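Local coordinates for Tol-Pal system protein TolB (Acinetobacter baumannii, PDB 7MX5) that belongs, as its periplasmic component, to the Tol-Pal system, which probably acts in outer membrane invagination during cell division and in maintaining outer membrane integrity, at residues I172-D180 / A218-K226; I273-I284 / R296-G307. All coordinates share one frame; numbering follows the deposited sequence.

Contact 1: residues I172-D180 / A218-K226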
loop_
_atom_site.group_PDB
_atom_site.type_symbol
_atom_site.label_atom_id
_atom_site.label_comp_id
_atom_site.label_asym_id
_atom_site.label_seq_id
_atom_site.Cartn_x
_atom_site.Cartn_y
_atom_site.Cartn_z
ATOM N N ILE A 172 16.116 9.291 -6.774
ATOM C CA ILE A 172 14.680 9.523 -6.889
ATOM C C ILE A 172 14.061 9.113 -5.561
ATOM O O ILE A 172 14.187 7.954 -5.147
ATOM C CB ILE A 172 14.057 8.738 -8.053
ATOM C CG1 ILE A 172 14.561 9.272 -9.395
ATOM C CG2 ILE A 172 12.538 8.807 -7.988
ATOM C CD1 ILE A 172 14.182 8.402 -10.575
ATOM N N LEU A 173 13.402 10.057 -4.891
ATOM C CA LEU A 173 12.958 9.853 -3.520
ATOM C C LEU A 173 11.484 10.195 -3.357
ATOM O O LEU A 173 10.935 11.032 -4.078
ATOM C CB LEU A 173 13.779 10.698 -2.532
ATOM C CG LEU A 173 15.289 10.792 -2.761
ATOM C CD1 LEU A 173 15.877 11.934 -1.950
ATOM C CD2 LEU A 173 15.967 9.478 -2.412
ATOM N N SER A 174 10.856 9.523 -2.390
ATOM C CA SER A 174 9.536 9.837 -1.853
ATOM C C SER A 174 8.447 9.894 -2.918
ATOM O O SER A 174 7.959 10.984 -3.245
ATOM C CB SER A 174 9.588 11.166 -1.097
ATOM O OG SER A 174 10.599 11.148 -0.105
ATOM N N PRO A 175 8.027 8.757 -3.471
ATOM C CA PRO A 175 6.844 8.764 -4.344
ATOM C C PRO A 175 5.585 8.998 -3.520
ATOM O O PRO A 175 5.386 8.373 -2.476
ATOM C CB PRO A 175 6.850 7.372 -4.988
ATOM C CG PRO A 175 8.085 6.678 -4.502
ATOM C CD PRO A 175 8.608 7.414 -3.318
ATOM N N ALA A 176 4.742 9.914 -3.992
ATOM C CA ALA A 176 3.510 10.274 -3.303
ATOM C C ALA A 176 2.352 10.223 -4.287
ATOM O O ALA A 176 2.445 10.771 -5.390
ATOM C CB ALA A 176 3.610 11.666 -2.673
ATOM N N TRP A 177 1.264 9.576 -3.881
ATOM C CA TRP A 177 0.114 9.370 -4.749
ATOM C C TRP A 177 -0.840 10.554 -4.664
ATOM O O TRP A 177 -1.143 11.040 -3.569
ATOM C CB TRP A 177 -0.616 8.082 -4.372
ATOM C CG TRP A 177 0.032 6.846 -4.902
ATOM C CD1 TRP A 177 0.878 6.014 -4.231
ATOM C CD2 TRP A 177 -0.113 6.297 -6.217
ATOM N NE1 TRP A 177 1.270 4.981 -5.046
ATOM C CE2 TRP A 177 0.676 5.132 -6.271
ATOM C CE3 TRP A 177 -0.834 6.679 -7.353
ATOM C CZ2 TRP A 177 0.765 4.343 -7.416
ATOM C CZ3 TRP A 177 -0.744 5.895 -8.489
ATOM C CH2 TRP A 177 0.049 4.741 -8.512
ATOM N N THR A 178 -1.308 11.011 -5.820
ATOM C CA THR A 178 -2.342 12.029 -5.855
ATOM C C THR A 178 -3.662 11.435 -5.355
ATOM O O THR A 178 -3.882 10.225 -5.462
ATOM C CB THR A 178 -2.479 12.585 -7.277
ATOM O OG1 THR A 178 -2.225 13.996 -7.268
ATOM C CG2 THR A 178 -3.855 12.324 -7.859
ATOM N N PRO A 179 -4.540 12.265 -4.770
ATOM C CA PRO A 179 -5.741 11.726 -4.095
ATOM C C PRO A 179 -6.543 10.718 -4.906
ATOM O O PRO A 179 -7.007 9.720 -4.340
ATOM C CB PRO A 179 -6.570 12.984 -3.804
ATOM C CG PRO A 179 -5.610 14.108 -3.812
ATOM C CD PRO A 179 -4.374 13.713 -4.556
ATOM N N ASP A 180 -6.731 10.944 -6.204
ATOM C CA ASP A 180 -7.466 10.004 -7.039
ATOM C C ASP A 180 -6.553 9.015 -7.758
ATOM O O ASP A 180 -7.017 8.301 -8.654
ATOM C CB ASP A 180 -8.345 10.757 -8.046
ATOM C CG ASP A 180 -7.561 11.733 -8.908
ATOM O OD1 ASP A 180 -6.418 11.425 -9.293
ATOM O OD2 ASP A 180 -8.099 12.822 -9.203
ATOM N N ALA A 218 9.781 14.867 0.280
ATOM C CA ALA A 218 8.677 14.250 1.006
ATOM C C ALA A 218 7.349 14.912 0.657
ATOM O O ALA A 218 6.739 15.566 1.513
ATOM C CB ALA A 218 8.920 14.313 2.515
ATOM N N PRO A 219 6.864 14.768 -0.573
ATOM C CA PRO A 219 5.596 15.404 -0.939
ATOM C C PRO A 219 4.398 14.644 -0.393
ATOM O O PRO A 219 4.453 13.441 -0.129
ATOM C CB PRO A 219 5.610 15.380 -2.473
ATOM C CG PRO A 219 6.556 14.295 -2.848
ATOM C CD PRO A 219 7.451 13.995 -1.682
ATOM N N SER A 220 3.304 15.381 -0.217
ATOM C CA SER A 220 2.042 14.818 0.239
ATOM C C SER A 220 0.926 15.745 -0.216
ATOM O O SER A 220 1.049 16.967 -0.103
ATOM C CB SER A 220 2.015 14.648 1.762
ATOM O OG SER A 220 0.754 14.169 2.198
ATOM N N PHE A 221 -0.155 15.163 -0.724
ATOM C CA PHE A 221 -1.197 15.916 -1.406
ATOM C C PHE A 221 -2.452 16.020 -0.551
ATOM O O PHE A 221 -2.822 15.074 0.153
ATOM C CB PHE A 221 -1.531 15.273 -2.751
ATOM C CG PHE A 221 -0.467 15.473 -3.784
ATOM C CD1 PHE A 221 -0.341 16.684 -4.442
ATOM C CD2 PHE A 221 0.425 14.456 -4.081
ATOM C CE1 PHE A 221 0.644 16.875 -5.388
ATOM C CE2 PHE A 221 1.410 14.642 -5.025
ATOM C CZ PHE A 221 1.521 15.853 -5.680
ATOM N N SER A 222 -3.096 17.182 -0.621
ATOM C CA SER A 222 -4.317 17.423 0.128
ATOM C C SER A 222 -5.444 16.528 -0.385
ATOM O O SER A 222 -5.521 16.241 -1.583
ATOM C CB SER A 222 -4.730 18.886 0.005
ATOM O OG SER A 222 -4.601 19.568 1.238
ATOM N N PRO A 223 -6.325 16.066 0.505
ATOM C CA PRO A 223 -7.479 15.277 0.042
ATOM C C PRO A 223 -8.353 16.012 -0.959
ATOM O O PRO A 223 -8.937 15.372 -1.842
ATOM C CB PRO A 223 -8.246 14.970 1.336
ATOM C CG PRO A 223 -7.269 15.151 2.440
ATOM C CD PRO A 223 -6.176 16.062 1.970
ATOM N N ASP A 224 -8.462 17.337 -0.855
ATOM C CA ASP A 224 -9.274 18.106 -1.792
ATOM C C ASP A 224 -8.593 18.310 -3.141
ATOM O O ASP A 224 -9.201 18.904 -4.037
ATOM C CB ASP A 224 -9.652 19.463 -1.181
ATOM C CG ASP A 224 -8.442 20.327 -0.839
ATOM O OD1 ASP A 224 -7.319 20.022 -1.291
ATOM O OD2 ASP A 224 -8.621 21.325 -0.110
ATOM N N GLY A 225 -7.358 17.837 -3.303
ATOM C CA GLY A 225 -6.649 18.000 -4.555
ATOM C C GLY A 225 -6.224 19.416 -4.864
ATOM O O GLY A 225 -5.945 19.729 -6.024
ATOM N N LYS A 226 -6.158 20.286 -3.854
ATOM C CA LYS A 226 -5.840 21.690 -4.068
ATOM C C LYS A 226 -4.491 22.113 -3.508
ATOM O O LYS A 226 -3.982 23.165 -3.909
ATOM C CB LYS A 226 -6.927 22.582 -3.451
ATOM C CG LYS A 226 -8.342 22.223 -3.872
ATOM C CD LYS A 226 -9.197 23.468 -4.038
ATOM C CE LYS A 226 -10.451 23.173 -4.842
ATOM N NZ LYS A 226 -10.363 23.719 -6.226
HETATM O O HOH W 1 0.269 12.190 -0.815
#
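The phenyl ring of F221 has T178 OG1 over one face, 4.1 Å above the plane at its centre, and A176 O at its edge, 4.0 Å from CE2. W177 O and P179 CD reach the same ring obliquely. A chi1 of -73° places CG beside the backbone N and carries the ring across to the 172-180 chain, where an aromatic group is broad enough to span residues 176 to 179. P179 crosses F221 at about a right angle, its CD lying 3.7 Å from F221 CB, while P179 CG presses on S222 O at 3.1 Å.

Further back, smaller residues suit a closer approach: A176 CB sits 3.2 Å from P219 O, and the P219 ring sets CD against S174, 3.6 Å from its CB. The hydroxyl of S174 turns to E394, with which it hydrogen-bonds. Between the two backbones a water accepts from F221 N at 3.0 Å and gives a weak bond to W177 O.

The strand axes run nearly parallel, at 6°, as the innermost strands of successive blades do in a beta propeller. Strand 172-177 pairs with strand 183-188 of its own sheet, and P219 and F221 also touch V187 and A185 there. Strands 135-141 and 150-156 of the preceding blade receive P175 and W177.

Contact 2: residues I273-I284 / R296-G307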
loop_
_atom_site.group_PDB
_atom_site.type_symbol
_atom_site.label_atom_id
_atom_site.label_comp_id
_atom_site.label_asym_id
_atom_site.label_seq_id
_atom_site.Cartn_x
_atom_site.Cartn_y
_atom_site.Cartn_z
ATOM N N ILE A 273 -0.006 15.550 9.990
ATOM C CA ILE A 273 0.914 15.072 11.010
ATOM C C ILE A 273 2.337 15.196 10.484
ATOM O O ILE A 273 2.581 15.265 9.275
ATOM C CB ILE A 273 0.607 13.623 11.441
ATOM C CG1 ILE A 273 0.941 12.645 10.315
ATOM C CG2 ILE A 273 -0.851 13.489 11.857
ATOM C CD1 ILE A 273 0.974 11.200 10.758
ATOM N N PHE A 274 3.289 15.222 11.414
ATOM C CA PHE A 274 4.687 15.420 11.057
ATOM C C PHE A 274 5.568 14.998 12.223
ATOM O O PHE A 274 5.118 14.911 13.369
ATOM C CB PHE A 274 4.968 16.879 10.671
ATOM C CG PHE A 274 4.754 17.856 11.792
ATOM C CD1 PHE A 274 3.475 18.207 12.195
ATOM C CD2 PHE A 274 5.836 18.419 12.448
ATOM C CE1 PHE A 274 3.279 19.103 13.227
ATOM C CE2 PHE A 274 5.645 19.313 13.482
ATOM C CZ PHE A 274 4.365 19.655 13.872
ATOM N N THR A 275 6.834 14.740 11.909
ATOM C CA THR A 275 7.834 14.381 12.905
ATOM C C THR A 275 8.544 15.634 13.396
ATOM O O THR A 275 8.782 16.569 12.625
ATOM C CB THR A 275 8.845 13.393 12.318
ATOM O OG1 THR A 275 8.163 12.206 11.895
ATOM C CG2 THR A 275 9.909 13.027 13.342
ATOM N N SER A 276 8.880 15.652 14.684
ATOM C CA SER A 276 9.438 16.850 15.291
ATOM C C SER A 276 10.395 16.475 16.412
ATOM O O SER A 276 10.138 15.534 17.169
ATOM C CB SER A 276 8.323 17.742 15.836
ATOM O OG SER A 276 8.875 18.872 16.484
ATOM N N ASP A 277 11.493 17.226 16.519
ATOM C CA ASP A 277 12.451 17.081 17.608
ATOM C C ASP A 277 12.390 18.253 18.583
ATOM O O ASP A 277 13.320 18.449 19.373
ATOM C CB ASP A 277 13.869 16.929 17.054
ATOM C CG ASP A 277 14.796 16.191 18.006
ATOM O OD1 ASP A 277 14.569 14.985 18.242
ATOM O OD2 ASP A 277 15.749 16.814 18.519
ATOM N N ARG A 278 11.307 19.034 18.546
ATOM C CA ARG A 278 11.210 20.225 19.385
ATOM C C ARG A 278 11.143 19.892 20.870
ATOM O O ARG A 278 11.392 20.774 21.700
ATOM C CB ARG A 278 9.987 21.051 18.985
ATOM C CG ARG A 278 8.660 20.331 19.160
ATOM C CD ARG A 278 7.514 21.317 19.281
ATOM N NE ARG A 278 6.946 21.654 17.982
ATOM C CZ ARG A 278 5.932 22.490 17.803
ATOM N NH1 ARG A 278 5.334 23.080 18.825
ATOM N NH2 ARG A 278 5.510 22.742 16.568
ATOM N N GLY A 279 10.816 18.655 21.225
ATOM C CA GLY A 279 10.792 18.225 22.605
ATOM C C GLY A 279 12.039 17.517 23.080
ATOM O O GLY A 279 12.065 17.036 24.218
ATOM N N GLY A 280 13.077 17.440 22.251
ATOM C CA GLY A 280 14.295 16.738 22.590
ATOM C C GLY A 280 14.378 15.324 22.058
ATOM O O GLY A 280 15.430 14.688 22.196
ATOM N N SER A 281 13.304 14.817 21.458
ATOM C CA SER A 281 13.265 13.474 20.899
ATOM C C SER A 281 12.269 13.467 19.753
ATOM O O SER A 281 11.269 14.193 19.801
ATOM C CB SER A 281 12.868 12.432 21.955
ATOM O OG SER A 281 11.511 12.585 22.334
ATOM N N PRO A 282 12.512 12.671 18.710
ATOM C CA PRO A 282 11.588 12.643 17.563
ATOM C C PRO A 282 10.226 12.096 17.966
ATOM O O PRO A 282 10.105 10.950 18.403
ATOM C CB PRO A 282 12.293 11.726 16.554
ATOM C CG PRO A 282 13.703 11.603 17.025
ATOM C CD PRO A 282 13.706 11.836 18.498
ATOM N N GLN A 283 9.199 12.931 17.821
ATOM C CA GLN A 283 7.825 12.549 18.102
ATOM C C GLN A 283 6.938 12.983 16.943
ATOM O O GLN A 283 7.333 13.794 16.101
ATOM C CB GLN A 283 7.320 13.167 19.415
ATOM C CG GLN A 283 8.085 12.727 20.655
ATOM C CD GLN A 283 8.030 11.227 20.883
ATOM O OE1 GLN A 283 7.105 10.548 20.433
ATOM N NE2 GLN A 283 9.024 10.702 21.591
ATOM N N ILE A 284 5.731 12.430 16.905
ATOM C CA ILE A 284 4.756 12.739 15.866
ATOM C C ILE A 284 3.771 13.755 16.425
ATOM O O ILE A 284 3.115 13.502 17.442
ATOM C CB ILE A 284 4.031 11.476 15.377
ATOM C CG1 ILE A 284 4.969 10.623 14.523
ATOM C CG2 ILE A 284 2.785 11.849 14.586
ATOM C CD1 ILE A 284 4.383 9.292 14.134
ATOM N N ARG A 296 0.960 17.139 20.274
ATOM C CA ARG A 296 1.674 15.872 20.249
ATOM C C ARG A 296 0.690 14.709 20.237
ATOM O O ARG A 296 -0.290 14.696 20.988
ATOM C CB ARG A 296 2.605 15.753 21.455
ATOM C CG ARG A 296 3.523 14.545 21.402
ATOM C CD ARG A 296 4.601 14.611 22.469
ATOM N NE ARG A 296 5.189 13.300 22.721
ATOM C CZ ARG A 296 6.027 13.033 23.713
ATOM N NH1 ARG A 296 6.399 13.966 24.574
ATOM N NH2 ARG A 296 6.506 11.799 23.842
ATOM N N LEU A 297 0.958 13.730 19.378
ATOM C CA LEU A 297 0.116 12.548 19.244
ATOM C C LEU A 297 0.724 11.301 19.863
ATOM O O LEU A 297 -0.005 10.483 20.430
ATOM C CB LEU A 297 -0.183 12.276 17.765
ATOM C CG LEU A 297 -1.096 13.278 17.058
ATOM C CD1 LEU A 297 -1.240 12.923 15.584
ATOM C CD2 LEU A 297 -2.457 13.333 17.736
ATOM N N THR A 298 2.039 11.132 19.771
ATOM C CA THR A 298 2.716 9.941 20.265
ATOM C C THR A 298 3.427 10.255 21.574
ATOM O O THR A 298 4.207 11.210 21.650
ATOM C CB THR A 298 3.718 9.417 19.235
ATOM O OG1 THR A 298 4.593 10.478 18.831
ATOM C CG2 THR A 298 2.989 8.877 18.013
ATOM N N PHE A 299 3.158 9.446 22.600
ATOM C CA PHE A 299 3.750 9.633 23.914
ATOM C C PHE A 299 4.550 8.434 24.403
ATOM O O PHE A 299 5.281 8.567 25.391
ATOM C CB PHE A 299 2.663 9.960 24.950
ATOM C CG PHE A 299 1.876 11.199 24.632
ATOM C CD1 PHE A 299 2.352 12.449 24.991
ATOM C CD2 PHE A 299 0.662 11.113 23.971
ATOM C CE1 PHE A 299 1.629 13.591 24.699
ATOM C CE2 PHE A 299 -0.064 12.250 23.676
ATOM C CZ PHE A 299 0.420 13.491 24.041
ATOM N N LYS A 300 4.438 7.281 23.751
ATOM C CA LYS A 300 5.141 6.079 24.178
ATOM C C LYS A 300 6.516 6.019 23.527
ATOM O O LYS A 300 6.645 6.217 22.315
ATOM C CB LYS A 300 4.334 4.828 23.825
ATOM C CG LYS A 300 2.971 4.758 24.491
ATOM C CD LYS A 300 2.529 3.318 24.696
ATOM C CE LYS A 300 1.118 3.248 25.255
ATOM N NZ LYS A 300 0.268 2.279 24.508
ATOM N N GLY A 301 7.538 5.750 24.335
ATOM C CA GLY A 301 8.878 5.558 23.822
ATOM C C GLY A 301 9.634 6.855 23.610
ATOM O O GLY A 301 9.126 7.962 23.793
ATOM N N SER A 302 10.893 6.696 23.206
ATOM C CA SER A 302 11.791 7.813 22.956
ATOM C C SER A 302 11.900 8.168 21.480
ATOM O O SER A 302 12.652 9.083 21.131
ATOM C CB SER A 302 13.183 7.500 23.509
ATOM O OG SER A 302 13.476 6.121 23.371
ATOM N N PHE A 303 11.177 7.471 20.608
ATOM C CA PHE A 303 11.294 7.694 19.171
ATOM C C PHE A 303 9.998 7.273 18.497
ATOM O O PHE A 303 9.642 6.091 18.517
ATOM C CB PHE A 303 12.483 6.919 18.597
ATOM C CG PHE A 303 12.763 7.208 17.145
ATOM C CD1 PHE A 303 12.056 6.561 16.143
ATOM C CD2 PHE A 303 13.745 8.113 16.785
ATOM C CE1 PHE A 303 12.316 6.824 14.810
ATOM C CE2 PHE A 303 14.011 8.379 15.455
ATOM C CZ PHE A 303 13.296 7.734 14.466
ATOM N N ASN A 304 9.302 8.241 17.907
ATOM C CA ASN A 304 8.133 7.985 17.076
ATOM C C ASN A 304 8.197 8.942 15.897
ATOM O O ASN A 304 8.234 10.159 16.092
ATOM C CB ASN A 304 6.831 8.173 17.861
ATOM C CG ASN A 304 6.713 7.221 19.035
ATOM O OD1 ASN A 304 6.125 6.146 18.919
ATOM N ND2 ASN A 304 7.272 7.613 20.174
ATOM N N ALA A 305 8.224 8.400 14.684
ATOM C CA ALA A 305 8.464 9.233 13.513
ATOM C C ALA A 305 7.891 8.555 12.279
ATOM O O ALA A 305 7.480 7.393 12.313
ATOM C CB ALA A 305 9.958 9.510 13.334
ATOM N N ARG A 306 7.873 9.314 11.179
ATOM C CA ARG A 306 7.468 8.813 9.865
ATOM C C ARG A 306 6.052 8.239 9.903
ATOM O O ARG A 306 5.790 7.128 9.437
ATOM C CB ARG A 306 8.470 7.782 9.336
ATOM C CG ARG A 306 9.769 8.383 8.804
ATOM C CD ARG A 306 10.755 8.689 9.921
ATOM N NE ARG A 306 11.490 9.927 9.684
ATOM C CZ ARG A 306 12.419 10.416 10.496
ATOM N NH1 ARG A 306 12.761 9.792 11.611
ATOM N NH2 ARG A 306 13.019 11.560 10.180
ATOM N N GLY A 307 5.130 9.016 10.466
ATOM C CA GLY A 307 3.757 8.570 10.567
ATOM C C GLY A 307 2.976 8.795 9.284
ATOM O O GLY A 307 3.210 9.744 8.537
#
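In this beta propeller, the crossover from the outermost strand of one blade to the innermost strand of the next is folded round a buried glutamine, Q283, of the first blade. Its chain leaves with CG beside the backbone N and bends at chi2 (-60°), which brings the amide into the loop of the 296-307 segment. Q283 OE1 accepts two bonds, both in its carbonyl plane: from T298 OG1 at 3.0 Å and from N304 ND2 at 3.0 Å, the latter on a lone pair. Its NE2 donates to S281 OG almost in the amide plane. An amide suits this place because it can accept and donate at once.

T298 relays the network: OG1 donates a hydrogen bond to Q283 OE1 and accepts one from I284 N at 3.0 Å. N304 ND2 also donates to K300 O, tying the crossover to itself, while N304 OD1 bonds to H320 of N304's own blade. The extended side chain of R296 lays its guanidinium over Q283: Q283 CG lies 3.3 Å above one face and F299 CD1 over the opposite one, both toward the rim, and R296 NE donates to T298 O.

The backbone bond from L297 N to I284 O continues the pairing of strands 283-288 and 294-296 within one blade, whereas that from N304 N to P282 O reaches across to the next, where the P282 ring meets F303 obliquely. On strand 273-276, T275 is well suited to a mixed surface: OG1 accepts from R306 N at 3.0 Å while CG2 lies 3.5 Å from A305 CB. G307, with no side chain, allows two isoleucines to close directly on its backbone: I284 CD1 comes 3.7 Å from its CA, and I273 CD1 comes 3.5 Å from its carbonyl carbon.

Both contacts join successive blades of the six-bladed propeller, and they follow in series along the chain, contact 1 closing before contact 2 opens. Contact 1 joins the sheets that begin with strands 172-177 and 215-221; contact 2 joins those that begin with strands 263-265 and 304-309. They share no sheet, and the interface between the sheets of 215-252 and 263-296 lies between them. Their centres are 22 Å apart and their nearest atoms about 7 Å, without touching. In contact 1 side chains pack on each other and on backbone carbonyls, with a bridging water but no direct hydrogen bond, whereas a hydrogen-bonded crossover dominates contact 2. Each holds a different pair of neighbouring blades.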